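Local coordinates for BsaWI endonuclease (Geobacillus stearothermophilus, PDB 4ZSF), which is a type II restriction endonuclease of the PD-(D/E)XK nuclease family that binds DNA and probably cleaves it in a metal-dependent manner, at residues 219-224 with 261-266; 235-238 with 243-246; 253-258 with 265-270. All coordinates share one frame; numbering follows the deposited sequence.

Interaction 1: residues 219-224 with 261-266; sequences GWHGMY and QWFNYE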
ATOM      1  N   GLY A 219     -22.381  -0.626  -8.379  1.00 27.02           N
ATOM      2  CA  GLY A 219     -21.302   0.085  -7.694  1.00 25.02           C
ATOM      3  C   GLY A 219     -20.908   1.352  -8.436  1.00 21.10           C
ATOM      4  O   GLY A 219     -20.238   2.263  -7.873  1.00 21.26           O
ATOM      5  N   TRP A 220     -21.346   1.430  -9.704  1.00 19.44           N
ATOM      6  CA  TRP A 220     -21.064   2.535 -10.639  1.00 19.86           C
ATOM      7  C   TRP A 220     -22.292   2.768 -11.507  1.00 19.51           C
ATOM      8  O   TRP A 220     -23.102   1.868 -11.637  1.00 19.84           O
ATOM      9  CB  TRP A 220     -19.860   2.253 -11.593  1.00 17.20           C
ATOM     10  CG  TRP A 220     -18.506   2.188 -10.861  1.00 19.52           C
ATOM     11  CD1 TRP A 220     -17.599   3.210 -10.752  1.00 20.85           C
ATOM     12  CD2 TRP A 220     -17.958   1.077 -10.166  1.00 21.34           C
ATOM     13  NE1 TRP A 220     -16.542   2.798 -10.016  1.00 20.28           N
ATOM     14  CE2 TRP A 220     -16.715   1.487  -9.655  1.00 22.96           C
ATOM     15  CE3 TRP A 220     -18.395  -0.241  -9.918  1.00 24.01           C
ATOM     16  CZ2 TRP A 220     -15.909   0.649  -8.876  1.00 29.29           C
ATOM     17  CZ3 TRP A 220     -17.573  -1.093  -9.149  1.00 28.81           C
ATOM     18  CH2 TRP A 220     -16.341  -0.642  -8.652  1.00 28.87           C
ATOM     19  N   HIS A 221     -22.373   3.939 -12.140  1.00 17.13           N
ATOM     20  CA  HIS A 221     -23.350   4.158 -13.190  1.00 17.46           C
ATOM     21  C   HIS A 221     -22.974   3.366 -14.422  1.00 19.98           C
ATOM     22  O   HIS A 221     -23.834   2.880 -15.168  1.00 19.28           O
ATOM     23  CB  HIS A 221     -23.457   5.666 -13.540  1.00 15.84           C
ATOM     24  CG  HIS A 221     -24.164   6.435 -12.472  1.00 16.39           C
ATOM     25  ND1 HIS A 221     -23.593   7.486 -11.801  1.00 17.42           N
ATOM     26  CD2 HIS A 221     -25.406   6.278 -11.936  1.00 17.01           C
ATOM     27  CE1 HIS A 221     -24.449   7.968 -10.922  1.00 17.31           C
ATOM     28  NE2 HIS A 221     -25.555   7.238 -10.964  1.00 19.25           N
ATOM     29  N   GLY A 222     -21.678   3.271 -14.643  1.00 18.07           N
ATOM     30  CA  GLY A 222     -21.205   2.621 -15.858  1.00 19.00           C
ATOM     31  C   GLY A 222     -19.721   2.270 -15.683  1.00 19.03           C
ATOM     32  O   GLY A 222     -18.965   2.986 -15.024  1.00 17.22           O
ATOM     33  N   MET A 223     -19.345   1.160 -16.298  0.52 16.89           N
ATOM     34  CA  MET A 223     -17.980   0.672 -16.302  0.52 16.69           C
ATOM     35  C   MET A 223     -17.626   0.543 -17.790  0.52 17.88           C
ATOM     36  O   MET A 223     -18.405  -0.072 -18.543  0.52 17.55           O
ATOM     37  CB  MET A 223     -17.906  -0.669 -15.557  0.52 19.12           C
ATOM     38  CG  MET A 223     -16.633  -1.434 -15.793  0.52 22.40           C
ATOM     39  SD  MET A 223     -15.261  -0.676 -14.887  0.52 27.30           S
ATOM     40  CE  MET A 223     -15.698  -1.065 -13.186  0.52 28.23           C
ATOM     41  N   TYR A 224     -16.517   1.152 -18.220  1.00 16.52           N
ATOM     42  CA  TYR A 224     -16.145   1.134 -19.662  1.00 18.46           C
ATOM     43  C   TYR A 224     -14.886   0.348 -19.794  1.00 19.98           C
ATOM     44  O   TYR A 224     -13.897   0.734 -19.174  1.00 19.78           O
ATOM     45  CB  TYR A 224     -15.959   2.582 -20.183  1.00 14.90           C
ATOM     46  CG  TYR A 224     -17.279   3.299 -19.993  1.00 15.20           C
ATOM     47  CD1 TYR A 224     -17.599   3.887 -18.793  1.00 14.97           C
ATOM     48  CD2 TYR A 224     -18.226   3.290 -21.003  1.00 18.50           C
ATOM     49  CE1 TYR A 224     -18.858   4.492 -18.566  1.00 18.65           C
ATOM     50  CE2 TYR A 224     -19.470   3.890 -20.834  1.00 16.92           C
ATOM     51  CZ  TYR A 224     -19.774   4.515 -19.608  1.00 18.85           C
ATOM     52  OH  TYR A 224     -21.047   5.050 -19.421  1.00 18.24           O
ATOM     53  N   GLN A 261     -31.879  15.472  -9.209  1.00 17.19           N
ATOM     54  CA  GLN A 261     -32.456  14.751  -8.077  1.00 19.57           C
ATOM     55  C   GLN A 261     -32.634  13.253  -8.404  1.00 21.83           C
ATOM     56  O   GLN A 261     -32.779  12.427  -7.494  1.00 20.74           O
ATOM     57  CB  GLN A 261     -33.807  15.341  -7.663  1.00 18.97           C
ATOM     58  CG  GLN A 261     -34.948  15.209  -8.722  1.00 24.94           C
ATOM     59  CD  GLN A 261     -34.935  16.281  -9.820  1.00 22.92           C
ATOM     60  OE1 GLN A 261     -34.098  17.200  -9.826  1.00 21.59           O
ATOM     61  NE2 GLN A 261     -35.839  16.128 -10.779  1.00 22.76           N
ATOM     62  N   TRP A 262     -32.666  12.926  -9.685  1.00 20.85           N
ATOM     63  CA  TRP A 262     -32.822  11.504 -10.027  1.00 23.07           C
ATOM     64  C   TRP A 262     -31.468  10.918 -10.442  1.00 22.80           C
ATOM     65  O   TRP A 262     -31.404   9.809 -10.992  1.00 23.96           O
ATOM     66  CB  TRP A 262     -33.912  11.312 -11.106  1.00 20.59           C
ATOM     67  CG  TRP A 262     -35.242  11.780 -10.599  1.00 21.27           C
ATOM     68  CD1 TRP A 262     -35.792  11.545  -9.353  1.00 22.49           C
ATOM     69  CD2 TRP A 262     -36.180  12.578 -11.307  1.00 24.39           C
ATOM     70  NE1 TRP A 262     -36.997  12.177  -9.256  1.00 25.25           N
ATOM     71  CE2 TRP A 262     -37.269  12.814 -10.438  1.00 24.13           C
ATOM     72  CE3 TRP A 262     -36.183  13.153 -12.595  1.00 23.03           C
ATOM     73  CZ2 TRP A 262     -38.391  13.574 -10.802  1.00 26.62           C
ATOM     74  CZ3 TRP A 262     -37.305  13.916 -12.957  1.00 24.54           C
ATOM     75  CH2 TRP A 262     -38.395  14.111 -12.061  1.00 26.57           C
ATOM     76  N   PHE A 263     -30.373  11.596 -10.082  1.00 18.51           N
ATOM     77  CA  PHE A 263     -29.029  11.087 -10.452  1.00 18.67           C
ATOM     78  C   PHE A 263     -28.375  10.367  -9.283  1.00 19.93           C
ATOM     79  O   PHE A 263     -27.204  10.575  -9.015  1.00 22.17           O
ATOM     80  CB  PHE A 263     -28.123  12.217 -10.941  1.00 18.97           C
ATOM     81  CG  PHE A 263     -27.289  11.815 -12.155  1.00 19.92           C
ATOM     82  CD1 PHE A 263     -26.521  10.657 -12.123  1.00 18.70           C
ATOM     83  CD2 PHE A 263     -27.296  12.583 -13.318  1.00 20.98           C
ATOM     84  CE1 PHE A 263     -25.767  10.233 -13.261  1.00 19.17           C
ATOM     85  CE2 PHE A 263     -26.568  12.182 -14.455  1.00 21.00           C
ATOM     86  CZ  PHE A 263     -25.769  11.023 -14.425  1.00 19.37           C
ATOM     87  N   ASN A 264     -29.149   9.543  -8.580  1.00 22.39           N
ATOM     88  CA  ASN A 264     -28.589   8.623  -7.575  1.00 24.00           C
ATOM     89  C   ASN A 264     -28.125   7.343  -8.314  1.00 20.59           C
ATOM     90  O   ASN A 264     -28.008   7.332  -9.546  1.00 20.19           O
ATOM     91  CB  ASN A 264     -29.603   8.263  -6.459  1.00 25.95           C
ATOM     92  CG  ASN A 264     -30.781   7.424  -6.981  1.00 26.58           C
ATOM     93  OD1 ASN A 264     -31.000   7.289  -8.204  1.00 26.64           O
ATOM     94  ND2 ASN A 264     -31.558   6.865  -6.061  1.00 26.50           N
ATOM     95  N   TYR A 265     -27.895   6.268  -7.562  1.00 21.77           N
ATOM     96  CA  TYR A 265     -27.372   5.035  -8.162  1.00 21.01           C
ATOM     97  C   TYR A 265     -28.288   4.448  -9.250  1.00 21.94           C
ATOM     98  O   TYR A 265     -27.828   3.680 -10.068  1.00 21.55           O
ATOM     99  CB  TYR A 265     -27.078   3.985  -7.035  1.00 20.29           C
ATOM    100  CG  TYR A 265     -28.343   3.403  -6.446  1.00 21.28           C
ATOM    101  CD1 TYR A 265     -28.939   2.298  -7.035  1.00 22.94           C
ATOM    102  CD2 TYR A 265     -29.014   4.020  -5.358  1.00 25.21           C
ATOM    103  CE1 TYR A 265     -30.125   1.756  -6.531  1.00 27.93           C
ATOM    104  CE2 TYR A 265     -30.224   3.470  -4.858  1.00 29.58           C
ATOM    105  CZ  TYR A 265     -30.750   2.352  -5.475  1.00 30.64           C
ATOM    106  OH  TYR A 265     -31.910   1.793  -5.021  1.00 33.60           O
ATOM    107  N   GLU A 266     -29.590   4.780  -9.243  1.00 21.20           N
ATOM    108  CA  GLU A 266     -30.518   4.161 -10.158  1.00 21.01           C
ATOM    109  C   GLU A 266     -30.343   4.651 -11.581  1.00 22.27           C
ATOM    110  O   GLU A 266     -30.731   3.957 -12.546  1.00 21.38           O
ATOM    111  CB  GLU A 266     -31.981   4.428  -9.726  1.00 25.24           C
ATOM    112  CG  GLU A 266     -32.293   3.846  -8.369  1.00 26.69           C
ATOM    113  CD  GLU A 266     -33.722   4.165  -7.979  1.00 35.23           C
ATOM    114  OE1 GLU A 266     -34.638   3.434  -8.444  1.00 42.86           O
ATOM    115  OE2 GLU A 266     -33.926   5.120  -7.211  1.00 31.94           O
TER
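H221 and the loop around F263 and N264 meet beside the mixed sheet of this PD-(D/E)XK fold, where the chain turns into strand 222-226. The imidazole is held on its rim and over one face. Its NE2 donates to the backbone O of N264, 2.8 Å away and nearly straight at 168°; the acceptor lies in the ring plane, while NE2 itself stands above the carbonyl plane. Over one face comes F263, edge first: its CE1 sits 3.5 Å from CE1 of H221, offset toward the rim, and the rings form a T-shaped pair with planes at 79°. With chi1 at -73°, CG of H221 is anti to the carbonyl carbon, and the end of the ring comes nearer the loop than the CB direction alone would bring it. The other ring nitrogen, ND1, accepts a hydrogen bond from the backbone N of S189 in strand 188-193; with one nitrogen donating and the other accepting, the rotation of the ring is fixed. N264 forms an Asx turn, its OD1 accepting from the backbone N of E266 at 3.1 Å. The same amide also gives ND2 to the anti lone pair of E266 OE2 (3.2 Å).

Interaction 2: residues 235-238 with 243-246; sequences IYPI and ELFV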
ATOM      1  N   ILE A 235     -21.870  -2.676 -17.886  1.00 20.61           N
ATOM      2  CA  ILE A 235     -20.480  -2.919 -18.286  1.00 18.78           C
ATOM      3  C   ILE A 235     -20.397  -2.793 -19.797  1.00 21.79           C
ATOM      4  O   ILE A 235     -20.912  -3.656 -20.533  1.00 20.83           O
ATOM      5  CB  ILE A 235     -20.000  -4.269 -17.872  1.00 19.38           C
ATOM      6  CG1 ILE A 235     -20.089  -4.396 -16.308  1.00 20.20           C
ATOM      7  CG2 ILE A 235     -18.588  -4.442 -18.290  1.00 18.60           C
ATOM      8  CD1 ILE A 235     -19.909  -5.854 -15.831  1.00 21.67           C
ATOM      9  N   TYR A 236     -19.819  -1.700 -20.251  1.00 15.79           N
ATOM     10  CA  TYR A 236     -19.831  -1.353 -21.668  1.00 16.90           C
ATOM     11  C   TYR A 236     -18.478  -1.481 -22.376  1.00 19.24           C
ATOM     12  O   TYR A 236     -17.462  -1.165 -21.765  1.00 18.52           O
ATOM     13  CB  TYR A 236     -20.230   0.117 -21.816  1.00 18.31           C
ATOM     14  CG  TYR A 236     -21.537   0.463 -21.145  1.00 20.25           C
ATOM     15  CD1 TYR A 236     -22.768   0.126 -21.741  1.00 23.23           C
ATOM     16  CD2 TYR A 236     -21.545   1.168 -19.941  1.00 16.61           C
ATOM     17  CE1 TYR A 236     -23.979   0.473 -21.130  1.00 20.46           C
ATOM     18  CE2 TYR A 236     -22.757   1.519 -19.324  1.00 18.10           C
ATOM     19  CZ  TYR A 236     -23.960   1.189 -19.954  1.00 17.37           C
ATOM     20  OH  TYR A 236     -25.149   1.553 -19.305  1.00 19.14           O
ATOM     21  N   PRO A 237     -18.465  -1.907 -23.655  1.00 18.16           N
ATOM     22  CA  PRO A 237     -17.208  -2.001 -24.390  1.00 19.03           C
ATOM     23  C   PRO A 237     -16.769  -0.649 -24.943  1.00 21.59           C
ATOM     24  O   PRO A 237     -17.618   0.147 -25.424  1.00 20.22           O
ATOM     25  CB  PRO A 237     -17.507  -2.985 -25.534  1.00 23.11           C
ATOM     26  CG  PRO A 237     -19.018  -2.789 -25.814  1.00 22.34           C
ATOM     27  CD  PRO A 237     -19.613  -2.449 -24.391  1.00 21.06           C
ATOM     28  N   ILE A 238     -15.453  -0.399 -24.884  1.00 18.22           N
ATOM     29  CA  ILE A 238     -14.876   0.766 -25.559  1.00 17.21           C
ATOM     30  C   ILE A 238     -13.590   0.372 -26.235  1.00 21.63           C
ATOM     31  O   ILE A 238     -13.014  -0.708 -25.968  1.00 23.00           O
ATOM     32  CB  ILE A 238     -14.573   1.949 -24.588  1.00 18.79           C
ATOM     33  CG1 ILE A 238     -13.749   1.437 -23.396  1.00 18.13           C
ATOM     34  CG2 ILE A 238     -15.881   2.701 -24.139  1.00 21.39           C
ATOM     35  CD1 ILE A 238     -13.159   2.628 -22.532  1.00 20.21           C
ATOM     36  N   GLU A 243     -16.277   5.541 -27.438  1.00 18.95           N
ATOM     37  CA  GLU A 243     -17.550   6.015 -27.943  1.00 20.68           C
ATOM     38  C   GLU A 243     -18.688   6.002 -26.960  1.00 18.15           C
ATOM     39  O   GLU A 243     -19.396   7.008 -26.815  1.00 20.47           O
ATOM     40  CB  GLU A 243     -17.969   5.186 -29.164  1.00 19.43           C
ATOM     41  CG  GLU A 243     -17.061   5.324 -30.377  1.00 23.46           C
ATOM     42  CD  GLU A 243     -17.701   4.662 -31.628  1.00 22.24           C
ATOM     43  OE1 GLU A 243     -18.895   4.948 -31.972  1.00 25.92           O
ATOM     44  OE2 GLU A 243     -16.986   3.884 -32.326  1.00 27.24           O
ATOM     45  N   LEU A 244     -18.931   4.850 -26.315  1.00 18.27           N
ATOM     46  CA  LEU A 244     -20.052   4.812 -25.391  1.00 18.45           C
ATOM     47  C   LEU A 244     -19.810   5.715 -24.185  1.00 20.69           C
ATOM     48  O   LEU A 244     -20.760   6.263 -23.615  1.00 19.06           O
ATOM     49  CB  LEU A 244     -20.337   3.382 -24.889  1.00 15.41           C
ATOM     50  CG  LEU A 244     -21.083   2.515 -25.944  1.00 18.07           C
ATOM     51  CD1 LEU A 244     -21.175   1.031 -25.423  1.00 18.09           C
ATOM     52  CD2 LEU A 244     -22.554   3.024 -26.214  1.00 20.12           C
ATOM     53  N   PHE A 245     -18.553   5.837 -23.773  1.00 17.90           N
ATOM     54  CA  PHE A 245     -18.276   6.776 -22.677  1.00 18.49           C
ATOM     55  C   PHE A 245     -18.687   8.219 -23.100  1.00 19.55           C
ATOM     56  O   PHE A 245     -19.340   8.955 -22.338  1.00 18.05           O
ATOM     57  CB  PHE A 245     -16.777   6.728 -22.304  1.00 17.33           C
ATOM     58  CG  PHE A 245     -16.352   7.863 -21.369  1.00 18.80           C
ATOM     59  CD1 PHE A 245     -16.582   7.790 -20.005  1.00 20.01           C
ATOM     60  CD2 PHE A 245     -15.703   8.978 -21.881  1.00 23.65           C
ATOM     61  CE1 PHE A 245     -16.220   8.867 -19.154  1.00 22.52           C
ATOM     62  CE2 PHE A 245     -15.341  10.043 -21.063  1.00 25.20           C
ATOM     63  CZ  PHE A 245     -15.575   9.993 -19.690  1.00 21.34           C
ATOM     64  N   VAL A 246     -18.265   8.630 -24.284  1.00 18.07           N
ATOM     65  CA  VAL A 246     -18.599   9.983 -24.765  1.00 18.68           C
ATOM     66  C   VAL A 246     -20.106  10.137 -24.931  1.00 21.89           C
ATOM     67  O   VAL A 246     -20.676  11.156 -24.474  1.00 19.86           O
ATOM     68  CB  VAL A 246     -17.880  10.330 -26.094  1.00 21.48           C
ATOM     69  CG1 VAL A 246     -18.411  11.676 -26.728  1.00 21.60           C
ATOM     70  CG2 VAL A 246     -16.394  10.385 -25.886  1.00 23.19           C
TER
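The last strand of the sheet within this chain, 235-238, runs through a short connection into helix 243-258, and this contact packs the first turn of that helix against the strand it follows. L244 carries most of it. One branch does the touching: CD1 lies 3.8 Å from CB of Y236 and 4.0 Å from CD of P237, and it also comes within 3.7 Å of the backbone O of P237. The leucine crosses the tyrosine at about a right angle; L244 CD1 is 4.1 Å from CD1 of the Y236 ring. A chi1 of -77° sets CG of L244 beside its backbone N and lets the branch extend to the strand. Farther along, I238 turns its CG2 methyl to the helix backbone, 4.1 Å from N of F245. E243, at the exposed margin, lies near D239, which is seen to bind calcium in a structure of this protein, though that ion is not bound to this chain here; the E243 side chain comes within about 4 Å of a calcium ion. No hydrogen bond or salt bridge spans the segments: methyls of L244 and I238 pack by van der Waals contact on side chains and backbone atoms, which sets no bonding direction.

Interaction 3: residues 253-258 with 265-270; sequences AEDWLH and YEWKAG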
ATOM      1  N   ALA A 253     -24.562  14.588 -18.571  1.00 18.28           N
ATOM      2  CA  ALA A 253     -24.428  16.055 -18.331  1.00 17.20           C
ATOM      3  C   ALA A 253     -25.822  16.708 -18.380  1.00 19.66           C
ATOM      4  O   ALA A 253     -26.164  17.583 -17.544  1.00 21.35           O
ATOM      5  CB  ALA A 253     -23.454  16.726 -19.349  1.00 18.15           C
ATOM      6  N   GLU A 254     -26.610  16.275 -19.347  0.58 21.00           N
ATOM      7  CA  GLU A 254     -27.951  16.803 -19.526  0.58 23.51           C
ATOM      8  C   GLU A 254     -28.773  16.570 -18.257  0.58 21.46           C
ATOM      9  O   GLU A 254     -29.402  17.486 -17.712  0.58 22.06           O
ATOM     10  CB  GLU A 254     -28.602  16.132 -20.742  0.58 23.25           C
ATOM     11  CG  GLU A 254     -30.155  16.171 -20.752  0.58 33.01           C
ATOM     12  CD  GLU A 254     -30.735  17.573 -20.947  0.58 34.87           C
ATOM     13  OE1 GLU A 254     -30.048  18.427 -21.563  0.58 35.44           O
ATOM     14  OE2 GLU A 254     -31.888  17.816 -20.475  0.58 35.15           O
ATOM     15  N   ASP A 255     -28.732  15.337 -17.776  1.00 20.49           N
ATOM     16  CA  ASP A 255     -29.567  14.955 -16.627  1.00 20.22           C
ATOM     17  C   ASP A 255     -29.014  15.568 -15.344  1.00 22.78           C
ATOM     18  O   ASP A 255     -29.789  15.862 -14.453  1.00 21.30           O
ATOM     19  CB  ASP A 255     -29.698  13.455 -16.492  1.00 18.62           C
ATOM     20  CG  ASP A 255     -30.688  12.860 -17.502  1.00 24.89           C
ATOM     21  OD1 ASP A 255     -31.460  13.612 -18.208  1.00 23.49           O
ATOM     22  OD2 ASP A 255     -30.711  11.628 -17.614  1.00 26.27           O
ATOM     23  N   TRP A 256     -27.688  15.745 -15.233  1.00 19.23           N
ATOM     24  CA  TRP A 256     -27.149  16.379 -14.050  1.00 20.95           C
ATOM     25  C   TRP A 256     -27.565  17.846 -13.992  1.00 20.98           C
ATOM     26  O   TRP A 256     -27.921  18.391 -12.914  1.00 20.13           O
ATOM     27  CB  TRP A 256     -25.623  16.223 -14.044  1.00 17.85           C
ATOM     28  CG  TRP A 256     -24.981  16.675 -12.795  1.00 18.51           C
ATOM     29  CD1 TRP A 256     -24.581  15.880 -11.739  1.00 21.02           C
ATOM     30  CD2 TRP A 256     -24.546  18.004 -12.492  1.00 18.81           C
ATOM     31  NE1 TRP A 256     -23.935  16.647 -10.785  1.00 19.64           N
ATOM     32  CE2 TRP A 256     -23.907  17.959 -11.220  1.00 19.46           C
ATOM     33  CE3 TRP A 256     -24.647  19.227 -13.163  1.00 17.78           C
ATOM     34  CZ2 TRP A 256     -23.356  19.103 -10.604  1.00 23.14           C
ATOM     35  CZ3 TRP A 256     -24.137  20.392 -12.530  1.00 20.65           C
ATOM     36  CH2 TRP A 256     -23.481  20.310 -11.270  1.00 24.56           C
ATOM     37  N   LEU A 257     -27.543  18.500 -15.154  1.00 18.04           N
ATOM     38  CA  LEU A 257     -27.940  19.889 -15.201  1.00 22.51           C
ATOM     39  C   LEU A 257     -29.444  20.051 -14.930  1.00 24.27           C
ATOM     40  O   LEU A 257     -29.842  20.993 -14.284  1.00 24.88           O
ATOM     41  CB  LEU A 257     -27.628  20.491 -16.577  1.00 23.13           C
ATOM     42  CG  LEU A 257     -26.118  20.655 -16.847  1.00 21.45           C
ATOM     43  CD1 LEU A 257     -25.977  20.949 -18.346  1.00 24.12           C
ATOM     44  CD2 LEU A 257     -25.563  21.821 -15.953  1.00 24.15           C
ATOM     45  N   HIS A 258     -30.286  19.162 -15.448  1.00 21.62           N
ATOM     46  CA  HIS A 258     -31.716  19.503 -15.451  1.00 21.09           C
ATOM     47  C   HIS A 258     -32.602  18.660 -14.554  1.00 22.29           C
ATOM     48  O   HIS A 258     -33.700  19.094 -14.253  1.00 22.17           O
ATOM     49  CB  HIS A 258     -32.256  19.472 -16.879  1.00 27.64           C
ATOM     50  CG  HIS A 258     -31.568  20.483 -17.757  1.00 35.25           C
ATOM     51  ND1 HIS A 258     -30.929  20.155 -18.938  1.00 37.75           N
ATOM     52  CD2 HIS A 258     -31.338  21.806 -17.561  1.00 38.63           C
ATOM     53  CE1 HIS A 258     -30.375  21.245 -19.455  1.00 37.06           C
ATOM     54  NE2 HIS A 258     -30.584  22.252 -18.626  1.00 37.32           N
ATOM     55  N   TYR A 265     -27.895   6.268  -7.562  1.00 21.77           N
ATOM     56  CA  TYR A 265     -27.372   5.035  -8.162  1.00 21.01           C
ATOM     57  C   TYR A 265     -28.288   4.448  -9.250  1.00 21.94           C
ATOM     58  O   TYR A 265     -27.828   3.680 -10.068  1.00 21.55           O
ATOM     59  CB  TYR A 265     -27.078   3.985  -7.035  1.00 20.29           C
ATOM     60  CG  TYR A 265     -28.343   3.403  -6.446  1.00 21.28           C
ATOM     61  CD1 TYR A 265     -28.939   2.298  -7.035  1.00 22.94           C
ATOM     62  CD2 TYR A 265     -29.014   4.020  -5.358  1.00 25.21           C
ATOM     63  CE1 TYR A 265     -30.125   1.756  -6.531  1.00 27.93           C
ATOM     64  CE2 TYR A 265     -30.224   3.470  -4.858  1.00 29.58           C
ATOM     65  CZ  TYR A 265     -30.750   2.352  -5.475  1.00 30.64           C
ATOM     66  OH  TYR A 265     -31.910   1.793  -5.021  1.00 33.60           O
ATOM     67  N   GLU A 266     -29.590   4.780  -9.243  1.00 21.20           N
ATOM     68  CA  GLU A 266     -30.518   4.161 -10.158  1.00 21.01           C
ATOM     69  C   GLU A 266     -30.343   4.651 -11.581  1.00 22.27           C
ATOM     70  O   GLU A 266     -30.731   3.957 -12.546  1.00 21.38           O
ATOM     71  CB  GLU A 266     -31.981   4.428  -9.726  1.00 25.24           C
ATOM     72  CG  GLU A 266     -32.293   3.846  -8.369  1.00 26.69           C
ATOM     73  CD  GLU A 266     -33.722   4.165  -7.979  1.00 35.23           C
ATOM     74  OE1 GLU A 266     -34.638   3.434  -8.444  1.00 42.86           O
ATOM     75  OE2 GLU A 266     -33.926   5.120  -7.211  1.00 31.94           O
ATOM     76  N   TRP A 267     -29.750   5.826 -11.724  1.00 19.33           N
ATOM     77  CA  TRP A 267     -29.609   6.423 -13.061  1.00 19.79           C
ATOM     78  C   TRP A 267     -28.849   5.461 -13.984  1.00 19.32           C
ATOM     79  O   TRP A 267     -27.852   4.848 -13.595  1.00 20.72           O
ATOM     80  CB  TRP A 267     -28.871   7.760 -13.001  1.00 21.09           C
ATOM     81  CG  TRP A 267     -28.781   8.467 -14.356  1.00 18.99           C
ATOM     82  CD1 TRP A 267     -29.682   9.393 -14.837  1.00 22.55           C
ATOM     83  CD2 TRP A 267     -27.793   8.291 -15.374  1.00 18.99           C
ATOM     84  NE1 TRP A 267     -29.286   9.814 -16.101  1.00 23.22           N
ATOM     85  CE2 TRP A 267     -28.124   9.160 -16.443  1.00 21.85           C
ATOM     86  CE3 TRP A 267     -26.621   7.509 -15.469  1.00 18.03           C
ATOM     87  CZ2 TRP A 267     -27.339   9.266 -17.621  1.00 21.38           C
ATOM     88  CZ3 TRP A 267     -25.815   7.614 -16.657  1.00 19.37           C
ATOM     89  CH2 TRP A 267     -26.177   8.492 -17.696  1.00 19.57           C
ATOM     90  N   LYS A 268     -29.315   5.312 -15.215  1.00 15.92           N
ATOM     91  CA  LYS A 268     -28.567   4.519 -16.166  1.00 17.32           C
ATOM     92  C   LYS A 268     -28.691   5.149 -17.556  1.00 21.28           C
ATOM     93  O   LYS A 268     -29.757   5.646 -17.878  1.00 21.19           O
ATOM     94  CB  LYS A 268     -29.123   3.072 -16.153  1.00 21.32           C
ATOM     95  CG  LYS A 268     -28.423   2.183 -17.200  1.00 21.76           C
ATOM     96  CD  LYS A 268     -28.795   0.691 -17.056  1.00 26.97           C
ATOM     97  CE  LYS A 268     -28.389  -0.150 -18.333  1.00 32.41           C
ATOM     98  NZ  LYS A 268     -28.938  -1.552 -18.264  1.00 33.94           N
ATOM     99  N   ALA A 269     -27.627   5.119 -18.362  1.00 18.98           N
ATOM    100  CA  ALA A 269     -27.648   5.723 -19.682  1.00 19.62           C
ATOM    101  C   ALA A 269     -28.600   4.987 -20.618  1.00 22.90           C
ATOM    102  O   ALA A 269     -28.777   3.772 -20.479  1.00 24.43           O
ATOM    103  CB  ALA A 269     -26.243   5.700 -20.266  1.00 22.87           C
ATOM    104  N   GLY A 270     -29.211   5.717 -21.549  1.00 26.13           N
ATOM    105  CA  GLY A 270     -29.882   5.087 -22.673  1.00 30.07           C
ATOM    106  C   GLY A 270     -31.249   4.535 -22.373  1.00 33.45           C
ATOM    107  O   GLY A 270     -31.744   3.689 -23.154  1.00 37.32           O
TER
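The last turns of helix 243-258, residues 253-258, face a segment without regular structure, 265-270, and the backbones stay well apart: the nearest CA atoms, those of D255 and W267, are 9.2 Å from each other. Two side chains bridge this distance, each leaving its backbone toward the other. The indole NE1 of W267 donates to OD2 of D255 at 2.8 Å, almost perfectly straight at 176°. It uses the anti lone pair of that oxygen, and the oxygen lies in the indole plane, while the carboxylate is turned 84° against the ring. W267 reaches this position with CG anti to its backbone N (chi1 -176°). The carboxylate is also shared with cations, OD2 with K272 and OD1 with R259, which would probably keep it ionised. A phenylalanine in place of W267 would remove the indole N-H and is likely to deprive OD2 of a straight donor, loosening the tie between loop and helix. On the loop side, N of A269 lies over one indole face, 3.5 Å above its plane. F263 stacks on the same indole, which also touches E251 and A252 of helix 243-258, while A253, W256 and L257 turn to strands 146-152 and 155-165 and fasten that helix to the sheet.

Overall arrangement
Helix 243-258 links interactions 2 and 3: its first turn packs on strand 235-238, its last turns meet the C-terminal loop. Interactions 1 and 3 end on that loop, centres 8 Å apart, and F263 of the one packs on D255 and W256 of the other. Interaction 2 joins interaction 1 through neighbouring strands 222-226 and 235-238. All are partly buried; interaction 3 lies farthest from the chain centre (about 26 Å between centres, about 20 Å for the others), interaction 1 rests on two buried aromatic residues, and interaction 2 has exposed E243 at its margin. Interaction 2 is packing without hydrogen bonds, interaction 3 rests on one indole-carboxylate bond, and interaction 1 combines a hydrogen bond with an aromatic pair.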